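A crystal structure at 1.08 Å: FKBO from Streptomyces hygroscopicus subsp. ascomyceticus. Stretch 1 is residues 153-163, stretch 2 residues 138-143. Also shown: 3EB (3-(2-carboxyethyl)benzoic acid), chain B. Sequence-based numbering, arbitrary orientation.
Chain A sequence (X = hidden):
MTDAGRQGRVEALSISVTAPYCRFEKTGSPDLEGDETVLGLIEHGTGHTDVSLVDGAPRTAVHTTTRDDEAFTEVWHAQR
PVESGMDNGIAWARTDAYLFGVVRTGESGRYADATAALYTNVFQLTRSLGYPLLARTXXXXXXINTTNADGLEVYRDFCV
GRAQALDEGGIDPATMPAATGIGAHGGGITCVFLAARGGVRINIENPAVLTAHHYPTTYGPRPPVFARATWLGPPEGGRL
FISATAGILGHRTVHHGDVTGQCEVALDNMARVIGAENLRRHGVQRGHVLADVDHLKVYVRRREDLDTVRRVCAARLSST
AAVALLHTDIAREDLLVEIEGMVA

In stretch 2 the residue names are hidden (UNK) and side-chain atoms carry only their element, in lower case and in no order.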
# COMPACT_ATOMS: atom_id res chain seq x y z
N GLU A 153 10.16 -14.62 12.23
CA GLU A 153 10.07 -14.05 10.88
C GLU A 153 9.80 -12.55 10.95
O GLU A 153 8.91 -12.11 11.70
CB GLU A 153 8.96 -14.75 10.08
CG GLU A 153 9.00 -14.41 8.60
CD GLU A 153 7.81 -14.94 7.81
OE1 GLU A 153 6.75 -15.24 8.41
OE2 GLU A 153 7.95 -15.08 6.58
N VAL A 154 10.51 -11.78 10.12
CA VAL A 154 10.35 -10.33 10.12
C VAL A 154 8.89 -9.92 9.90
O VAL A 154 8.40 -9.02 10.57
CB VAL A 154 11.33 -9.68 9.14
CG1 VAL A 154 10.97 -8.22 8.86
CG2 VAL A 154 12.74 -9.74 9.72
N TYR A 155 8.17 -10.55 8.97
CA TYR A 155 6.78 -10.12 8.75
C TYR A 155 5.96 -10.24 10.04
O TYR A 155 5.12 -9.39 10.33
CB TYR A 155 6.11 -10.97 7.67
CG TYR A 155 4.67 -10.55 7.41
CD1 TYR A 155 4.35 -9.27 6.95
CD2 TYR A 155 3.62 -11.42 7.66
CE1 TYR A 155 3.06 -8.89 6.73
CE2 TYR A 155 2.32 -11.06 7.42
CZ TYR A 155 2.03 -9.79 6.97
OH TYR A 155 0.72 -9.45 6.75
N ARG A 156 6.19 -11.32 10.78
CA ARG A 156 5.44 -11.56 12.01
C ARG A 156 5.82 -10.52 13.08
O ARG A 156 4.96 -10.03 13.82
CB ARG A 156 5.66 -12.97 12.51
CG ARG A 156 5.13 -14.00 11.53
CD ARG A 156 5.62 -15.41 11.87
NE ARG A 156 5.27 -16.34 10.80
CZ ARG A 156 4.21 -17.14 10.81
NH1 ARG A 156 3.40 -17.19 11.87
NH2 ARG A 156 3.96 -17.94 9.78
N ASP A 157 7.10 -10.19 13.16
CA ASP A 157 7.62 -9.16 14.07
C ASP A 157 6.98 -7.80 13.75
O ASP A 157 6.48 -7.09 14.63
CB ASP A 157 9.14 -9.17 13.85
CG ASP A 157 9.94 -8.30 14.82
OD1 ASP A 157 9.52 -8.03 15.97
OD2 ASP A 157 11.06 -7.94 14.39
N PHE A 158 6.95 -7.47 12.45
CA PHE A 158 6.26 -6.27 11.98
C PHE A 158 4.77 -6.30 12.38
O PHE A 158 4.24 -5.29 12.86
CB PHE A 158 6.42 -6.18 10.45
CG PHE A 158 5.39 -5.32 9.78
CD1 PHE A 158 5.45 -3.93 9.87
CD2 PHE A 158 4.33 -5.89 9.10
CE1 PHE A 158 4.47 -3.13 9.30
CE2 PHE A 158 3.35 -5.09 8.51
CZ PHE A 158 3.42 -3.71 8.63
N CYS A 159 4.09 -7.43 12.18
CA CYS A 159 2.68 -7.51 12.54
C CYS A 159 2.47 -7.29 14.04
O CYS A 159 1.46 -6.69 14.43
CB CYS A 159 2.07 -8.85 12.12
SG CYS A 159 1.68 -8.98 10.34
N VAL A 160 3.35 -7.83 14.89
CA VAL A 160 3.26 -7.59 16.33
C VAL A 160 3.29 -6.08 16.59
O VAL A 160 2.47 -5.55 17.35
CB VAL A 160 4.40 -8.31 17.09
CG1 VAL A 160 4.47 -7.83 18.54
CG2 VAL A 160 4.21 -9.83 17.04
N GLY A 161 4.27 -5.39 16.01
CA GLY A 161 4.38 -3.96 16.24
C GLY A 161 3.19 -3.14 15.77
O GLY A 161 2.72 -2.24 16.46
N ARG A 162 2.71 -3.44 14.56
CA ARG A 162 1.54 -2.74 14.07
C ARG A 162 0.34 -2.96 15.00
O ARG A 162 -0.35 -2.02 15.37
CB ARG A 162 1.25 -3.19 12.64
CG ARG A 162 -0.05 -2.63 12.09
CD ARG A 162 -0.22 -2.88 10.58
NE ARG A 162 -0.22 -4.32 10.26
CZ ARG A 162 -0.20 -4.81 9.02
NH1 ARG A 162 -0.21 -4.00 7.95
NH2 ARG A 162 -0.17 -6.13 8.84
N ALA A 163 0.11 -4.21 15.39
CA ALA A 163 -1.01 -4.54 16.26
C ALA A 163 -0.88 -3.81 17.59
O ALA A 163 -1.88 -3.32 18.14
CB ALA A 163 -1.11 -6.06 16.46
N UNK A 138 1.01 1.71 3.12
CA UNK A 138 1.95 0.77 2.49
C UNK A 138 3.08 0.53 3.48
O UNK A 138 3.55 1.47 4.14
c UNK A 138 2.56 1.34 1.22
n UNK A 138 0.65 1.31 -1.95
c UNK A 138 0.15 2.48 -1.44
c UNK A 138 -0.75 3.39 -2.01
c UNK A 138 -0.47 4.74 -0.02
c UNK A 138 0.43 3.84 0.54
c UNK A 138 1.64 1.55 0.05
c UNK A 138 0.76 2.68 -0.18
c UNK A 138 1.53 0.75 -1.05
c UNK A 138 -1.04 4.52 -1.28
N UNK A 139 3.56 -0.70 3.50
CA UNK A 139 4.68 -1.12 4.35
C UNK A 139 5.66 -1.88 3.47
O UNK A 139 5.35 -2.95 2.95
n UNK A 139 1.81 -1.87 5.91
o UNK A 139 3.24 -0.62 7.13
c UNK A 139 3.04 -1.45 6.25
c UNK A 139 4.21 -2.04 5.49
N UNK A 140 6.85 -1.29 3.31
CA UNK A 140 7.94 -1.88 2.52
C UNK A 140 8.94 -2.41 3.55
O UNK A 140 9.61 -1.61 4.22
c UNK A 140 5.65 0.75 -1.19
c UNK A 140 8.55 -0.85 1.59
c UNK A 140 7.09 -1.02 -0.47
c UNK A 140 7.53 -0.27 0.62
o UNK A 140 4.75 1.19 -2.10
c UNK A 140 6.98 1.00 0.79
c UNK A 140 6.18 -0.53 -1.37
c UNK A 140 6.06 1.51 -0.10
N UNK A 141 8.99 -3.74 3.69
CA UNK A 141 9.61 -4.40 4.84
C UNK A 141 10.86 -5.13 4.38
O UNK A 141 10.76 -6.18 3.75
c UNK A 141 9.23 -6.10 6.70
c UNK A 141 8.60 -5.37 5.50
c UNK A 141 7.31 -4.65 5.93
N UNK A 142 12.03 -4.60 4.70
CA UNK A 142 13.28 -5.23 4.33
C UNK A 142 13.40 -6.64 4.93
O UNK A 142 13.27 -6.84 6.14
o UNK A 142 15.66 -5.03 4.53
c UNK A 142 14.43 -4.41 4.83
N UNK A 143 13.64 -7.63 4.08
CA UNK A 143 13.83 -8.99 4.57
C UNK A 143 12.57 -9.57 5.17
O UNK A 143 12.63 -10.23 6.22
C 3EB B . -2.77 -11.40 2.54
O 3EB B . -2.71 -11.62 3.75
CA 3EB B . -1.54 -11.24 1.69
OAB 3EB B . 0.37 -6.95 6.19
OAD 3EB B . -0.19 -4.98 5.34
CAE 3EB B . -1.63 -8.19 1.74
CAF 3EB B . -1.90 -6.85 1.98
CAG 3EB B . -0.83 -8.92 2.63
CAH 3EB B . -1.37 -6.21 3.09
CAL 3EB B . -0.08 -6.26 5.25
CAM 3EB B . -0.33 -8.26 3.75
CAN 3EB B . -0.60 -6.92 4.00
OXT 3EB B . -3.89 -11.35 1.90
C2 3EB B . -0.47 -10.37 2.38
O HOH W 1 -0.65 -1.02 7.38

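Position 138 carries ten side-chain atoms. One carbon leads into fused five- and six-membered rings that hold eight carbons and one nitrogen. The group lies out of reach of stretch 1, and its nitrogen is hydrogen-bonded elsewhere in the structure. An indole fits this pattern: Trp138.

Position 139 has four side-chain atoms: two carbons, the second carrying one oxygen and one nitrogen. CA-to-CB points toward the helix. The second carbon lies 3.3 Å from Phe158 CZ, in a direction oblique to the ring. The nitrogen is 3.6 Å from Arg162 NH1. A water accepts hydrogen bonds from this nitrogen (3.0 Å) and from Arg162 NH1 (3.1 Å). A short carboxamide matches: Asn139. One oxygen and one nitrogen on the second carbon make it an amide and not a carboxylate; as an amide, the nitrogen can donate to the water.

Position 140 has a carbon, then a six-carbon ring bearing one oxygen. It does not reach stretch 1, and its oxygen is hydrogen-bonded elsewhere in the structure. This is a phenol: Tyr140.

Position 141 has three carbons, branched at the first. CA-to-CB points toward the helix. One terminal carbon comes within 3.5 Å of Val154 CG1. The other sits over one face of the Phe158 ring, 4.4 Å from Phe158 CG. Branching at CB with no polar atom gives Val141.

Position 142 has one carbon and one oxygen. CA-to-CB points away from the helix, and the oxygen is hydrogen-bonded elsewhere in the structure. The backbone O of 142 lies 3.8 Å from Val154 CG1. The residue is Ser142.

Position 143 has no side-chain atoms. Its phi is 67°, which by itself favours glycine. Its backbone O is 3.2 Å from Val154 CB. The residue is Gly143.

The contact is small, burying 276 Å² in total, and no direct hydrogen bond crosses it. Strand alternation places Asn139 and Val141 toward the helix. Val154, Phe158 and Arg162 recur at four-residue spacing, so they share the helix side that meets the strand. Val141 packs against Val154 and Phe158, forming the apolar part. Asn139 extends it to Arg162, where the water links Asn139 ND2 and Arg162 NH1. Arg162 also holds the ligand carboxylate: NH1 donates to 3EB OAD at 2.8 Å and NH2 to 3EB OAB at 2.8 Å. Tyr155 OH donates to 3EB OAB at 2.6 Å. The polar end of the contact therefore borders the ligand site.

Stretch 2 (138-143) WNYVSG
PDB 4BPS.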